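Local coordinates for protein probable thiosulfate sulfurtransferase (Thermus thermophilus, PDB 2EG4) that probably transfers sulfur from thiosulfate to acceptors such as cyanide, as rhodanese-like enzymes do, and binds a zinc ion, at residues A[2-7]-A[61-66]; A[67-72]-A[95-100]; A[22-27]-A[99-104]; A[51-56]-A[108-113]; A[136-141]-A[194-199]. One frame throughout, in Å; residues are numbered along the deposited sequence.

Contact 1: residues A[2-7]-A[61-66]; sequences NLPEDA and RSPVVL
Asp6 O is gripped by both terminal nitrogens of Arg61. Arg61 NH1 lies 2.7 Å from Asp6 O, almost along the C=O axis, while Arg61 NH2, 2.9 Å from Asp6 O, sits well above the carbonyl plane. The oxygen stays close to the plane of the guanidinium, so the arginine meets it end-on and edge-first. The Arg61 chain, extended from CG to NE, lets the guanidinium reach across to this carbonyl. A water donates to Asp6 O and also to Ser62 O, bridging the same carbonyl to Ser62 of segment 61-66. Next to this grip, Ala7 CA makes a C-H...O contact of 3.2 Å with Pro63 O, where the CA atoms of the two segments come closest. Pro63 follows a cis peptide bond, and its ring slides antiparallel past that of Pro4, CG to CG 3.8 Å. Val65 CG2 packs against both Pro4 and Ala7, 3.6 Å from Pro4 CD and 3.8 Å from Ala7 CB. The contact lies where strands 8-11 and 64-67 of the rhodanese-like sheet begin to pair, as Pro63 and Val65 make backbone hydrogen bonds with Val8. The arginine thus recognises a backbone carbonyl and not the Asp6 carboxylate, and its positive charge would be expected to polarise that C=O.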
# COMPACT_ATOMS: atom_id res chain seq x y z
N ASN A 2 17.55 -11.62 -3.86
CA ASN A 2 17.34 -13.01 -3.48
C ASN A 2 15.91 -13.21 -3.05
O ASN A 2 15.28 -12.27 -2.56
CB ASN A 2 18.26 -13.39 -2.32
CG ASN A 2 19.71 -13.49 -2.73
OD1 ASN A 2 20.61 -13.02 -2.03
ND2 ASN A 2 19.95 -14.12 -3.88
N LEU A 3 15.41 -14.42 -3.22
CA LEU A 3 14.03 -14.75 -2.89
C LEU A 3 13.95 -15.67 -1.68
O LEU A 3 14.81 -16.53 -1.47
CB LEU A 3 13.37 -15.47 -4.06
CG LEU A 3 13.34 -14.76 -5.41
CD1 LEU A 3 12.89 -15.74 -6.50
CD2 LEU A 3 12.36 -13.58 -5.31
N PRO A 4 12.90 -15.49 -0.86
CA PRO A 4 12.75 -16.36 0.31
C PRO A 4 12.28 -17.75 -0.17
O PRO A 4 11.78 -17.89 -1.28
CB PRO A 4 11.69 -15.64 1.14
CG PRO A 4 10.82 -14.99 0.08
CD PRO A 4 11.87 -14.43 -0.87
N GLU A 5 12.42 -18.76 0.67
CA GLU A 5 12.02 -20.11 0.28
C GLU A 5 10.53 -20.38 0.21
O GLU A 5 9.75 -19.88 1.03
CB GLU A 5 12.64 -21.15 1.22
CG GLU A 5 14.13 -21.05 1.32
CD GLU A 5 14.77 -21.10 -0.06
OE1 GLU A 5 14.59 -22.12 -0.75
OE2 GLU A 5 15.43 -20.10 -0.43
N ASP A 6 10.14 -21.18 -0.78
CA ASP A 6 8.76 -21.62 -0.99
C ASP A 6 7.76 -20.49 -1.00
O ASP A 6 6.69 -20.59 -0.40
CB ASP A 6 8.35 -22.61 0.10
CG ASP A 6 9.37 -23.72 0.28
OD1 ASP A 6 9.63 -24.46 -0.70
OD2 ASP A 6 9.90 -23.85 1.41
N ALA A 7 8.11 -19.42 -1.70
CA ALA A 7 7.22 -18.28 -1.74
C ALA A 7 6.08 -18.46 -2.72
O ALA A 7 6.17 -19.24 -3.67
CB ALA A 7 8.00 -17.03 -2.09
N ARG A 61 -0.04 -17.75 1.34
CA ARG A 61 0.57 -18.15 2.61
C ARG A 61 1.96 -17.53 2.62
O ARG A 61 2.55 -17.31 1.56
CB ARG A 61 0.70 -19.67 2.67
CG ARG A 61 1.40 -20.25 1.46
CD ARG A 61 1.80 -21.70 1.66
NE ARG A 61 2.56 -22.20 0.53
CZ ARG A 61 3.72 -21.70 0.12
NH1 ARG A 61 4.26 -20.66 0.75
NH2 ARG A 61 4.34 -22.22 -0.94
N SER A 62 2.48 -17.23 3.80
CA SER A 62 3.81 -16.64 3.90
C SER A 62 4.88 -17.63 3.47
O SER A 62 4.78 -18.83 3.76
CB SER A 62 4.12 -16.19 5.32
OG SER A 62 3.23 -15.19 5.75
N PRO A 63 5.93 -17.16 2.79
CA PRO A 63 6.14 -15.76 2.42
C PRO A 63 5.55 -15.49 1.04
O PRO A 63 5.43 -16.41 0.22
CB PRO A 63 7.66 -15.65 2.40
CG PRO A 63 8.04 -16.96 1.78
CD PRO A 63 7.13 -17.96 2.48
N VAL A 64 5.17 -14.25 0.80
CA VAL A 64 4.62 -13.88 -0.50
C VAL A 64 5.56 -12.87 -1.14
O VAL A 64 6.02 -11.92 -0.49
CB VAL A 64 3.20 -13.23 -0.38
CG1 VAL A 64 2.73 -12.71 -1.78
CG2 VAL A 64 2.22 -14.27 0.13
N VAL A 65 5.89 -13.09 -2.41
CA VAL A 65 6.75 -12.16 -3.12
C VAL A 65 5.90 -11.51 -4.19
O VAL A 65 5.38 -12.19 -5.07
CB VAL A 65 7.94 -12.88 -3.82
CG1 VAL A 65 8.70 -11.88 -4.68
CG2 VAL A 65 8.91 -13.43 -2.75
N LEU A 66 5.73 -10.19 -4.09
CA LEU A 66 4.93 -9.49 -5.10
C LEU A 66 5.85 -8.80 -6.10
O LEU A 66 6.85 -8.19 -5.71
CB LEU A 66 4.03 -8.43 -4.45
CG LEU A 66 2.99 -8.94 -3.43
CD1 LEU A 66 3.57 -8.86 -2.01
CD2 LEU A 66 1.71 -8.09 -3.53
O HOH W 1 5.84 -21.46 2.57

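Contact 2: residues A[67-72]-A[95-100]; sequences YDEGLT and GWEPYA
The backbones of Tyr67 and Trp96 stay well separated, CA to CA 7.6 Å, and no main-chain bond joins them, so that every contact across the gap uses at least one side chain. Tyr67 ends strand 64-67 and Trp96 lies in the loop after strand 89-92, neighbouring parallel strands of the rhodanese-like fold. The Trp96 indole is the bridging plate. Tyr67 CD1 lies over its centre, 3.4 Å from Trp96 CD2, and Tyr67 CB makes a CH-pi contact with the five-membered ring. The two ring systems are tilted by 41°, an oblique pairing. Glu97 CG lies over the opposite face of the indole, toward the rim, so the indole lies between Tyr67 and its own neighbour Glu97. Its N-H is used as well: Trp96 NE1 donates to Asp68 O at 2.8 Å, standing above the carbonyl plane and bent to 136° at the hydrogen. The Asp68 carboxylate is engaged within its own loop, where OD1 takes the N-H of Glu69 and OD2 the hydroxyl of Thr72, and OD2 also forms a salt bridge with Arg74; this braces the loop that presents the carbonyl. The Tyr67 hydroxyl accepts a hydrogen bond from Leu23 N. At the outer end two acids meet: Glu97 OE1 accepts from Gly95 N through its syn lone pair, while Glu97 OE2 approaches Glu69 OE1 to 2.5 Å, a spacing at which one of the carboxyl groups probably holds a proton.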
# COMPACT_ATOMS: atom_id res chain seq x y z
N TYR A 67 5.52 -8.88 -7.39
CA TYR A 67 6.39 -8.24 -8.37
C TYR A 67 5.61 -7.41 -9.39
O TYR A 67 4.44 -7.66 -9.67
CB TYR A 67 7.27 -9.29 -9.08
CG TYR A 67 6.52 -10.25 -10.00
CD1 TYR A 67 6.28 -9.92 -11.34
CD2 TYR A 67 6.06 -11.48 -9.53
CE1 TYR A 67 5.59 -10.81 -12.19
CE2 TYR A 67 5.39 -12.38 -10.37
CZ TYR A 67 5.16 -12.04 -11.70
OH TYR A 67 4.49 -12.92 -12.52
N ASP A 68 6.28 -6.40 -9.94
CA ASP A 68 5.70 -5.50 -10.93
C ASP A 68 6.91 -4.87 -11.62
O ASP A 68 8.07 -5.10 -11.23
CB ASP A 68 4.83 -4.44 -10.24
CG ASP A 68 3.81 -3.80 -11.18
OD1 ASP A 68 4.04 -3.74 -12.41
OD2 ASP A 68 2.78 -3.32 -10.65
N GLU A 69 6.66 -4.12 -12.68
CA GLU A 69 7.73 -3.48 -13.42
C GLU A 69 8.02 -2.15 -12.74
O GLU A 69 7.38 -1.12 -13.03
CB GLU A 69 7.29 -3.30 -14.87
CG GLU A 69 8.40 -2.75 -15.79
CD GLU A 69 9.69 -3.54 -15.62
OE1 GLU A 69 9.64 -4.79 -15.70
OE2 GLU A 69 10.75 -2.92 -15.39
N GLY A 70 8.96 -2.19 -11.82
CA GLY A 70 9.31 -1.00 -11.06
C GLY A 70 8.50 -0.91 -9.78
O GLY A 70 7.59 -1.71 -9.54
N LEU A 71 8.83 0.08 -8.96
CA LEU A 71 8.15 0.27 -7.68
C LEU A 71 6.88 1.07 -7.90
O LEU A 71 6.82 2.27 -7.61
CB LEU A 71 9.07 1.02 -6.72
CG LEU A 71 8.61 1.11 -5.26
CD1 LEU A 71 8.64 -0.23 -4.55
CD2 LEU A 71 9.55 2.10 -4.54
N THR A 72 5.84 0.39 -8.38
CA THR A 72 4.57 1.02 -8.71
C THR A 72 3.63 1.19 -7.52
O THR A 72 3.75 0.50 -6.50
CB THR A 72 3.86 0.20 -9.77
OG1 THR A 72 3.47 -1.04 -9.18
CG2 THR A 72 4.79 -0.10 -10.95
N GLY A 95 14.30 -7.75 -12.25
CA GLY A 95 15.04 -9.00 -12.21
C GLY A 95 14.21 -10.25 -12.41
O GLY A 95 14.75 -11.34 -12.64
N TRP A 96 12.89 -10.10 -12.35
CA TRP A 96 11.97 -11.21 -12.53
C TRP A 96 11.57 -11.43 -14.01
O TRP A 96 11.06 -12.49 -14.36
CB TRP A 96 10.66 -10.96 -11.72
CG TRP A 96 10.03 -9.61 -12.02
CD1 TRP A 96 10.21 -8.44 -11.33
CD2 TRP A 96 9.15 -9.29 -13.11
NE1 TRP A 96 9.51 -7.42 -11.91
CE2 TRP A 96 8.85 -7.91 -13.01
CE3 TRP A 96 8.59 -10.04 -14.15
CZ2 TRP A 96 8.02 -7.27 -13.93
CZ3 TRP A 96 7.76 -9.40 -15.06
CH2 TRP A 96 7.48 -8.03 -14.94
N GLU A 97 11.79 -10.41 -14.84
CA GLU A 97 11.36 -10.41 -16.23
C GLU A 97 11.80 -11.59 -17.08
O GLU A 97 11.04 -12.07 -17.92
CB GLU A 97 11.73 -9.08 -16.89
CG GLU A 97 11.07 -7.85 -16.22
CD GLU A 97 11.91 -7.18 -15.12
OE1 GLU A 97 12.84 -7.81 -14.58
OE2 GLU A 97 11.62 -6.02 -14.78
N PRO A 98 13.03 -12.09 -16.86
CA PRO A 98 13.48 -13.24 -17.67
C PRO A 98 12.65 -14.50 -17.40
O PRO A 98 12.63 -15.44 -18.22
CB PRO A 98 14.92 -13.44 -17.21
CG PRO A 98 15.36 -12.04 -16.87
CD PRO A 98 14.15 -11.51 -16.11
N TYR A 99 11.99 -14.52 -16.25
CA TYR A 99 11.21 -15.69 -15.81
C TYR A 99 9.71 -15.60 -16.04
O TYR A 99 8.98 -16.50 -15.63
CB TYR A 99 11.48 -15.92 -14.32
CG TYR A 99 12.96 -16.00 -14.00
CD1 TYR A 99 13.70 -17.14 -14.31
CD2 TYR A 99 13.64 -14.89 -13.52
CE1 TYR A 99 15.08 -17.17 -14.14
CE2 TYR A 99 15.02 -14.90 -13.35
CZ TYR A 99 15.73 -16.05 -13.67
OH TYR A 99 17.10 -16.06 -13.56
N ALA A 100 9.26 -14.53 -16.68
CA ALA A 100 7.83 -14.30 -16.96
C ALA A 100 7.46 -15.07 -18.23
O ALA A 100 7.10 -14.50 -19.25
CB ALA A 100 7.58 -12.78 -17.12

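Contact 3: residues A[22-27]-A[99-104]; sequences HLPGAR and YATEKE
CG of His22 sits between its backbone N and carbonyl carbon (chi1 47°), where the ring comes over Glu102 O, while CG of Glu102 is anti to its own N (chi1 -179°) and its extended chain runs toward the type II turn from Leu23 to Ala26. The setting is a classic beta bulge, Thr101 and Glu102 both facing His22, which joins the loop between helix 15-20 and strand 27-28 to the segment after strand 89-92. His22 N donates to Glu102 O at 2.8 Å, and Glu102 N returns the bond to His22 O. That same Glu102 O lies 3.0 Å above the imidazole plane, over its centre; the ring of Tyr18 also stacks with the imidazole. Glu102 OE1 receives Gly25 N at 2.9 Å, nearly straight (162°) but from above the carboxylate plane. Leu23 O accepts from His22 ND1 and Ala26 N, which reach it from opposite faces of its plane. ND1 is thus held by its own loop, while NE2 makes a weak bond to Lys103 O across the contact. Apolar packing finishes the contact, Leu23 CG lying 3.8 Å from Tyr99 CB.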
# COMPACT_ATOMS: atom_id res chain seq x y z
N HIS A 22 3.82 -14.66 -17.18
CA HIS A 22 4.07 -14.40 -15.77
C HIS A 22 4.99 -15.47 -15.19
O HIS A 22 5.28 -16.50 -15.84
CB HIS A 22 2.75 -14.35 -14.99
CG HIS A 22 1.81 -15.49 -15.30
ND1 HIS A 22 1.88 -16.72 -14.66
CD2 HIS A 22 0.77 -15.58 -16.15
CE1 HIS A 22 0.92 -17.50 -15.11
NE2 HIS A 22 0.23 -16.83 -16.01
N LEU A 23 5.48 -15.26 -13.97
CA LEU A 23 6.35 -16.29 -13.41
C LEU A 23 5.53 -17.56 -13.15
O LEU A 23 4.35 -17.51 -12.81
CB LEU A 23 7.02 -15.79 -12.12
CG LEU A 23 8.33 -15.02 -12.35
CD1 LEU A 23 8.10 -13.77 -13.20
CD2 LEU A 23 8.92 -14.63 -11.00
N PRO A 24 6.16 -18.73 -13.33
CA PRO A 24 5.40 -19.97 -13.10
C PRO A 24 4.74 -19.99 -11.73
O PRO A 24 5.39 -19.75 -10.71
CB PRO A 24 6.47 -21.05 -13.24
CG PRO A 24 7.40 -20.46 -14.28
CD PRO A 24 7.51 -18.99 -13.86
N GLY A 25 3.45 -20.28 -11.71
CA GLY A 25 2.74 -20.37 -10.45
C GLY A 25 2.29 -19.04 -9.85
O GLY A 25 1.62 -19.02 -8.83
N ALA A 26 2.65 -17.93 -10.49
CA ALA A 26 2.25 -16.63 -9.94
C ALA A 26 0.77 -16.33 -10.10
O ALA A 26 0.17 -16.61 -11.13
CB ALA A 26 3.08 -15.51 -10.60
N ARG A 27 0.17 -15.79 -9.04
CA ARG A 27 -1.23 -15.41 -9.10
C ARG A 27 -1.29 -13.96 -9.55
O ARG A 27 -0.35 -13.21 -9.32
CB ARG A 27 -1.87 -15.46 -7.70
CG ARG A 27 -2.18 -16.84 -7.15
CD ARG A 27 -0.95 -17.60 -6.77
NE ARG A 27 -1.26 -18.63 -5.78
CZ ARG A 27 -0.64 -19.80 -5.71
NH1 ARG A 27 0.31 -20.11 -6.58
NH2 ARG A 27 -0.93 -20.64 -4.73
N TYR A 99 11.99 -14.52 -16.25
CA TYR A 99 11.21 -15.69 -15.81
C TYR A 99 9.71 -15.60 -16.04
O TYR A 99 8.98 -16.50 -15.63
CB TYR A 99 11.48 -15.92 -14.32
CG TYR A 99 12.96 -16.00 -14.00
CD1 TYR A 99 13.70 -17.14 -14.31
CD2 TYR A 99 13.64 -14.89 -13.52
CE1 TYR A 99 15.08 -17.17 -14.14
CE2 TYR A 99 15.02 -14.90 -13.35
CZ TYR A 99 15.73 -16.05 -13.67
OH TYR A 99 17.10 -16.06 -13.56
N ALA A 100 9.26 -14.53 -16.68
CA ALA A 100 7.83 -14.30 -16.96
C ALA A 100 7.46 -15.07 -18.23
O ALA A 100 7.10 -14.50 -19.25
CB ALA A 100 7.58 -12.78 -17.12
N THR A 101 7.53 -16.39 -18.12
CA THR A 101 7.30 -17.29 -19.25
C THR A 101 5.99 -18.05 -19.31
O THR A 101 5.63 -18.63 -20.35
CB THR A 101 8.41 -18.36 -19.26
OG1 THR A 101 8.37 -19.08 -18.02
CG2 THR A 101 9.79 -17.71 -19.41
N GLU A 102 5.28 -18.09 -18.19
CA GLU A 102 4.04 -18.85 -18.12
C GLU A 102 2.81 -18.08 -18.54
O GLU A 102 2.57 -16.95 -18.10
CB GLU A 102 3.87 -19.40 -16.70
CG GLU A 102 2.62 -20.27 -16.48
CD GLU A 102 2.54 -20.82 -15.07
OE1 GLU A 102 1.94 -20.15 -14.19
OE2 GLU A 102 3.09 -21.92 -14.82
N LYS A 103 2.01 -18.70 -19.40
CA LYS A 103 0.78 -18.08 -19.89
C LYS A 103 -0.46 -18.58 -19.15
O LYS A 103 -1.38 -17.80 -18.87
CB LYS A 103 0.63 -18.35 -21.39
CG LYS A 103 0.88 -17.14 -22.28
CD LYS A 103 2.29 -16.60 -22.11
CE LYS A 103 3.35 -17.59 -22.59
NZ LYS A 103 4.67 -16.91 -22.79
N GLU A 104 -0.47 -19.87 -18.82
CA GLU A 104 -1.60 -20.47 -18.11
C GLU A 104 -1.74 -19.89 -16.71
O GLU A 104 -0.75 -19.71 -16.00
CB GLU A 104 -1.42 -21.99 -18.02
CG GLU A 104 -0.30 -22.41 -17.07
CD GLU A 104 -0.25 -23.91 -16.82
OE1 GLU A 104 -1.32 -24.52 -16.58
OE2 GLU A 104 0.87 -24.49 -16.84

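Contact 4: residues A[51-56]-A[108-113]; sequences LTELFQ and PERTEV
Arg110 and Glu53 form a two-pronged salt bridge, with Arg110 NH2 2.9 Å from Glu53 OE1 and Arg110 NH1 3.1 Å from Glu53 OE2. The approach is end-on and close to the guanidinium plane, but above the plane of the carboxylate. Arg110 NH2 has a second acceptor, Gln56 OE1, at 2.8 Å on a lone pair in the amide plane; the amide and guanidinium planes are nearly perpendicular (87°). The other end of that amide, Gln56 NE2, donates to Val113 O at 2.9 Å, so its two polar atoms are both used and its rotation is fixed. Gln56 CB lies over one face of the guanidinium. A weak bond from Thr111 N reaches Gln56 O near the helix end. Farther in, Val113 CG1 packs on Phe55 CB at 3.4 Å. The contact lays the loop that leads from strand 89-92 to helix 125-129 along helix 41-57; Phe55 also meets Leu82 of helix 73-84, and Thr52 OG1 takes Ala115 N.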
# COMPACT_ATOMS: atom_id res chain seq x y z
N LEU A 51 -9.76 -10.06 3.57
CA LEU A 51 -8.40 -10.52 3.27
C LEU A 51 -8.33 -12.03 3.47
O LEU A 51 -7.69 -12.73 2.69
CB LEU A 51 -7.39 -9.81 4.16
CG LEU A 51 -7.20 -8.32 3.81
CD1 LEU A 51 -6.44 -7.58 4.91
CD2 LEU A 51 -6.41 -8.22 2.50
N THR A 52 -8.98 -12.56 4.50
CA THR A 52 -8.97 -14.02 4.70
C THR A 52 -9.51 -14.72 3.47
O THR A 52 -8.93 -15.71 2.99
CB THR A 52 -9.85 -14.44 5.89
OG1 THR A 52 -9.22 -14.06 7.11
CG2 THR A 52 -10.03 -15.95 5.91
N GLU A 53 -10.63 -14.22 2.95
CA GLU A 53 -11.27 -14.83 1.79
C GLU A 53 -10.35 -14.77 0.58
O GLU A 53 -10.23 -15.74 -0.17
CB GLU A 53 -12.58 -14.13 1.47
CG GLU A 53 -13.22 -14.57 0.18
CD GLU A 53 -13.58 -16.05 0.15
OE1 GLU A 53 -13.63 -16.69 1.23
OE2 GLU A 53 -13.82 -16.58 -0.95
N LEU A 54 -9.70 -13.63 0.42
CA LEU A 54 -8.78 -13.43 -0.69
C LEU A 54 -7.57 -14.36 -0.58
O LEU A 54 -7.17 -14.99 -1.56
CB LEU A 54 -8.31 -11.98 -0.70
CG LEU A 54 -7.31 -11.60 -1.80
CD1 LEU A 54 -7.95 -11.64 -3.18
CD2 LEU A 54 -6.81 -10.19 -1.52
N PHE A 55 -6.99 -14.42 0.61
CA PHE A 55 -5.83 -15.27 0.85
C PHE A 55 -6.17 -16.73 0.57
O PHE A 55 -5.38 -17.45 -0.06
CB PHE A 55 -5.36 -15.15 2.29
CG PHE A 55 -4.85 -13.77 2.68
CD1 PHE A 55 -4.78 -12.73 1.75
CD2 PHE A 55 -4.40 -13.54 3.98
CE1 PHE A 55 -4.27 -11.47 2.13
CE2 PHE A 55 -3.90 -12.30 4.35
CZ PHE A 55 -3.84 -11.26 3.43
N GLN A 56 -7.34 -17.18 1.02
CA GLN A 56 -7.73 -18.57 0.80
C GLN A 56 -8.02 -18.87 -0.67
O GLN A 56 -7.59 -19.90 -1.20
CB GLN A 56 -8.95 -18.92 1.66
CG GLN A 56 -8.70 -18.73 3.14
CD GLN A 56 -9.78 -19.34 4.00
OE1 GLN A 56 -10.93 -19.47 3.58
NE2 GLN A 56 -9.42 -19.70 5.23
N PRO A 108 -5.17 -22.44 -7.84
CA PRO A 108 -4.81 -22.94 -6.52
C PRO A 108 -5.99 -23.55 -5.77
O PRO A 108 -7.14 -23.20 -6.02
CB PRO A 108 -4.30 -21.68 -5.80
CG PRO A 108 -3.91 -20.76 -6.91
CD PRO A 108 -4.99 -20.98 -7.92
N GLU A 109 -5.69 -24.49 -4.88
CA GLU A 109 -6.72 -25.08 -4.06
C GLU A 109 -6.77 -24.14 -2.86
O GLU A 109 -5.72 -23.75 -2.35
CB GLU A 109 -6.33 -26.49 -3.62
CG GLU A 109 -6.61 -27.58 -4.65
CD GLU A 109 -6.21 -28.96 -4.16
OE1 GLU A 109 -6.58 -29.34 -3.03
OE2 GLU A 109 -5.52 -29.68 -4.92
N ARG A 110 -7.97 -23.77 -2.44
CA ARG A 110 -8.13 -22.85 -1.31
C ARG A 110 -7.28 -23.20 -0.10
O ARG A 110 -7.47 -24.26 0.51
CB ARG A 110 -9.58 -22.83 -0.85
CG ARG A 110 -10.57 -22.23 -1.81
CD ARG A 110 -11.94 -22.17 -1.14
NE ARG A 110 -11.95 -21.29 0.03
CZ ARG A 110 -12.28 -20.00 -0.01
NH1 ARG A 110 -12.61 -19.43 -1.16
NH2 ARG A 110 -12.28 -19.28 1.10
N THR A 111 -6.34 -22.33 0.27
CA THR A 111 -5.55 -22.60 1.46
C THR A 111 -6.51 -22.31 2.61
O THR A 111 -7.63 -21.85 2.38
CB THR A 111 -4.29 -21.69 1.57
OG1 THR A 111 -4.64 -20.32 1.32
CG2 THR A 111 -3.22 -22.13 0.58
N GLU A 112 -6.11 -22.60 3.84
CA GLU A 112 -6.99 -22.35 4.98
C GLU A 112 -6.45 -21.27 5.89
O GLU A 112 -6.86 -21.13 7.04
CB GLU A 112 -7.21 -23.65 5.77
CG GLU A 112 -8.11 -24.65 5.06
CD GLU A 112 -8.38 -25.89 5.89
OE1 GLU A 112 -7.41 -26.61 6.21
OE2 GLU A 112 -9.56 -26.14 6.22
N VAL A 113 -5.52 -20.50 5.34
CA VAL A 113 -4.90 -19.40 6.06
C VAL A 113 -5.98 -18.42 6.50
O VAL A 113 -7.00 -18.27 5.83
CB VAL A 113 -3.89 -18.66 5.17
CG1 VAL A 113 -4.62 -18.02 4.00
CG2 VAL A 113 -3.13 -17.61 5.97

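Contact 5: residues A[136-141]-A[194-199]; sequences DVRSPE and GARSAV. With SO4 (sulfate ion), chain D.
Two arginines, Arg138 and Arg196, pack together here without a direct hydrogen bond anywhere between their segments. Arg138 CG lies over one face of the Arg196 guanidinium, 3.7 Å from Arg196 NH2, and the two guanidinium planes are turned 69° apart. The Arg138 head group is drawn off by Asp136, which it grips side-on: Arg138 NE meets Asp136 OD1 at 2.9 Å and Arg138 NH2 meets Asp136 OD2 at 2.8 Å, each on a syn lone pair. Asp136 OD1 also takes Arg138 N in an Asx turn. A bound sulfate, probably from the crystallisation liquor, lies at the edge of the Arg196 guanidinium: Arg196 NH2 is 2.7 Å from O2 and Arg196 NE 3.0 Å from O4. Arg196 N also bonds to O4 and Ala195 N to O3, with His192 N and Ser193 N completing a cradle of backbone amides at the start of helix 195-206. The position, soon after strand 186-190, is consistent with the active-site loop of rhodanese domains, and the sulfate may occupy an anion site there. A water links Arg196 NH1 to Val137 O, and Glu142 forms a salt bridge with Arg196 NH2. Val137 CG2 presses on Ser197 N, 3.6 Å away. The contact thus sets the loop after strand 134-136 against the start of helix 195-206, with Met218 of helix 217-223 beside Arg138 and helix 73-84 packing on Ala195 and Ala198.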
# COMPACT_ATOMS: atom_id res chain seq x y z
N ASP A 136 1.92 14.15 3.68
CA ASP A 136 1.00 14.07 2.55
C ASP A 136 1.95 13.83 1.36
O ASP A 136 2.74 14.72 0.99
CB ASP A 136 0.30 15.40 2.40
CG ASP A 136 -0.73 15.41 1.30
OD1 ASP A 136 -0.59 14.66 0.31
OD2 ASP A 136 -1.70 16.19 1.44
N VAL A 137 1.88 12.65 0.75
CA VAL A 137 2.79 12.33 -0.34
C VAL A 137 2.28 12.66 -1.72
O VAL A 137 2.87 12.25 -2.73
CB VAL A 137 3.28 10.85 -0.26
CG1 VAL A 137 3.90 10.59 1.12
CG2 VAL A 137 2.13 9.88 -0.51
N ARG A 138 1.22 13.45 -1.79
CA ARG A 138 0.67 13.86 -3.08
C ARG A 138 1.50 15.00 -3.65
O ARG A 138 2.50 15.43 -3.06
CB ARG A 138 -0.77 14.30 -2.90
CG ARG A 138 -1.68 13.18 -2.38
CD ARG A 138 -3.09 13.66 -2.20
NE ARG A 138 -3.11 14.73 -1.20
CZ ARG A 138 -4.08 15.62 -1.05
NH1 ARG A 138 -5.16 15.59 -1.82
NH2 ARG A 138 -3.94 16.57 -0.14
N SER A 139 1.10 15.50 -4.81
CA SER A 139 1.83 16.60 -5.43
C SER A 139 1.54 17.89 -4.68
O SER A 139 0.55 17.98 -3.95
CB SER A 139 1.39 16.77 -6.88
OG SER A 139 0.02 17.14 -6.96
N PRO A 140 2.40 18.91 -4.85
CA PRO A 140 2.20 20.21 -4.19
C PRO A 140 0.84 20.80 -4.54
O PRO A 140 0.19 21.42 -3.70
CB PRO A 140 3.34 21.06 -4.75
CG PRO A 140 4.44 20.05 -4.89
CD PRO A 140 3.72 18.86 -5.50
N GLU A 141 0.41 20.60 -5.79
CA GLU A 141 -0.89 21.13 -6.24
C GLU A 141 -2.06 20.48 -5.50
O GLU A 141 -3.08 21.12 -5.24
CB GLU A 141 -1.08 20.90 -7.75
CG GLU A 141 -0.19 21.72 -8.67
CD GLU A 141 1.29 21.41 -8.51
OE1 GLU A 141 1.63 20.23 -8.27
OE2 GLU A 141 2.11 22.35 -8.64
N GLY A 194 -4.47 5.86 -0.31
CA GLY A 194 -3.39 5.06 0.26
C GLY A 194 -2.42 4.33 -0.64
O GLY A 194 -1.66 3.51 -0.16
N ALA A 195 -2.45 4.61 -1.94
CA ALA A 195 -1.57 3.93 -2.90
C ALA A 195 -0.15 4.49 -2.91
O ALA A 195 0.82 3.77 -2.64
CB ALA A 195 -2.21 4.00 -4.33
N ARG A 196 0.00 5.77 -3.22
CA ARG A 196 1.33 6.36 -3.21
C ARG A 196 1.91 6.34 -1.81
O ARG A 196 3.14 6.26 -1.64
CB ARG A 196 1.29 7.78 -3.74
CG ARG A 196 1.13 7.88 -5.25
CD ARG A 196 0.89 9.33 -5.67
NE ARG A 196 -0.49 9.71 -5.39
CZ ARG A 196 -1.00 10.92 -5.62
NH1 ARG A 196 -0.24 11.89 -6.12
NH2 ARG A 196 -2.30 11.15 -5.41
N SER A 197 1.05 6.44 -0.80
CA SER A 197 1.55 6.42 0.56
C SER A 197 2.02 5.03 0.93
O SER A 197 2.88 4.88 1.80
CB SER A 197 0.51 6.98 1.55
OG SER A 197 -0.78 6.41 1.34
N ALA A 198 1.48 4.00 0.28
CA ALA A 198 1.93 2.64 0.53
C ALA A 198 3.38 2.54 0.02
O ALA A 198 4.21 1.81 0.58
CB ALA A 198 1.06 1.65 -0.22
N VAL A 199 3.68 3.29 -1.03
CA VAL A 199 5.03 3.29 -1.58
C VAL A 199 5.97 3.94 -0.56
O VAL A 199 7.03 3.41 -0.24
CB VAL A 199 5.12 4.09 -2.91
CG1 VAL A 199 6.60 4.11 -3.39
CG2 VAL A 199 4.28 3.43 -3.99
S SO4 D . -3.32 7.71 -4.46
O1 SO4 D . -4.08 7.76 -5.75
O2 SO4 D . -3.26 9.10 -3.88
O3 SO4 D . -4.01 6.79 -3.50
O4 SO4 D . -1.92 7.22 -4.71
O HOH W 2 2.50 12.23 -5.50

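From the N terminus, contact 1 joins the approach to strand 8-11 to strand 64-67, closing a loop that holds helix 41-57. Contacts 3 and 4 open within that loop, at 22-27 and 51-56, and end beyond it, so both cross contact 1 and each other. Contact 2 starts where contact 1 stops, shares Tyr99 and Ala100 with contact 3, and is nested inside contact 4; Tyr67 OH and Leu23 N join contacts 2 and 3. Together these four lace the first rhodanese-like sheet to its loops and helices. Contact 5 follows in series in the second rhodanese-like domain, and Leu71 packing on Val199 connects it to contact 2 across the domains.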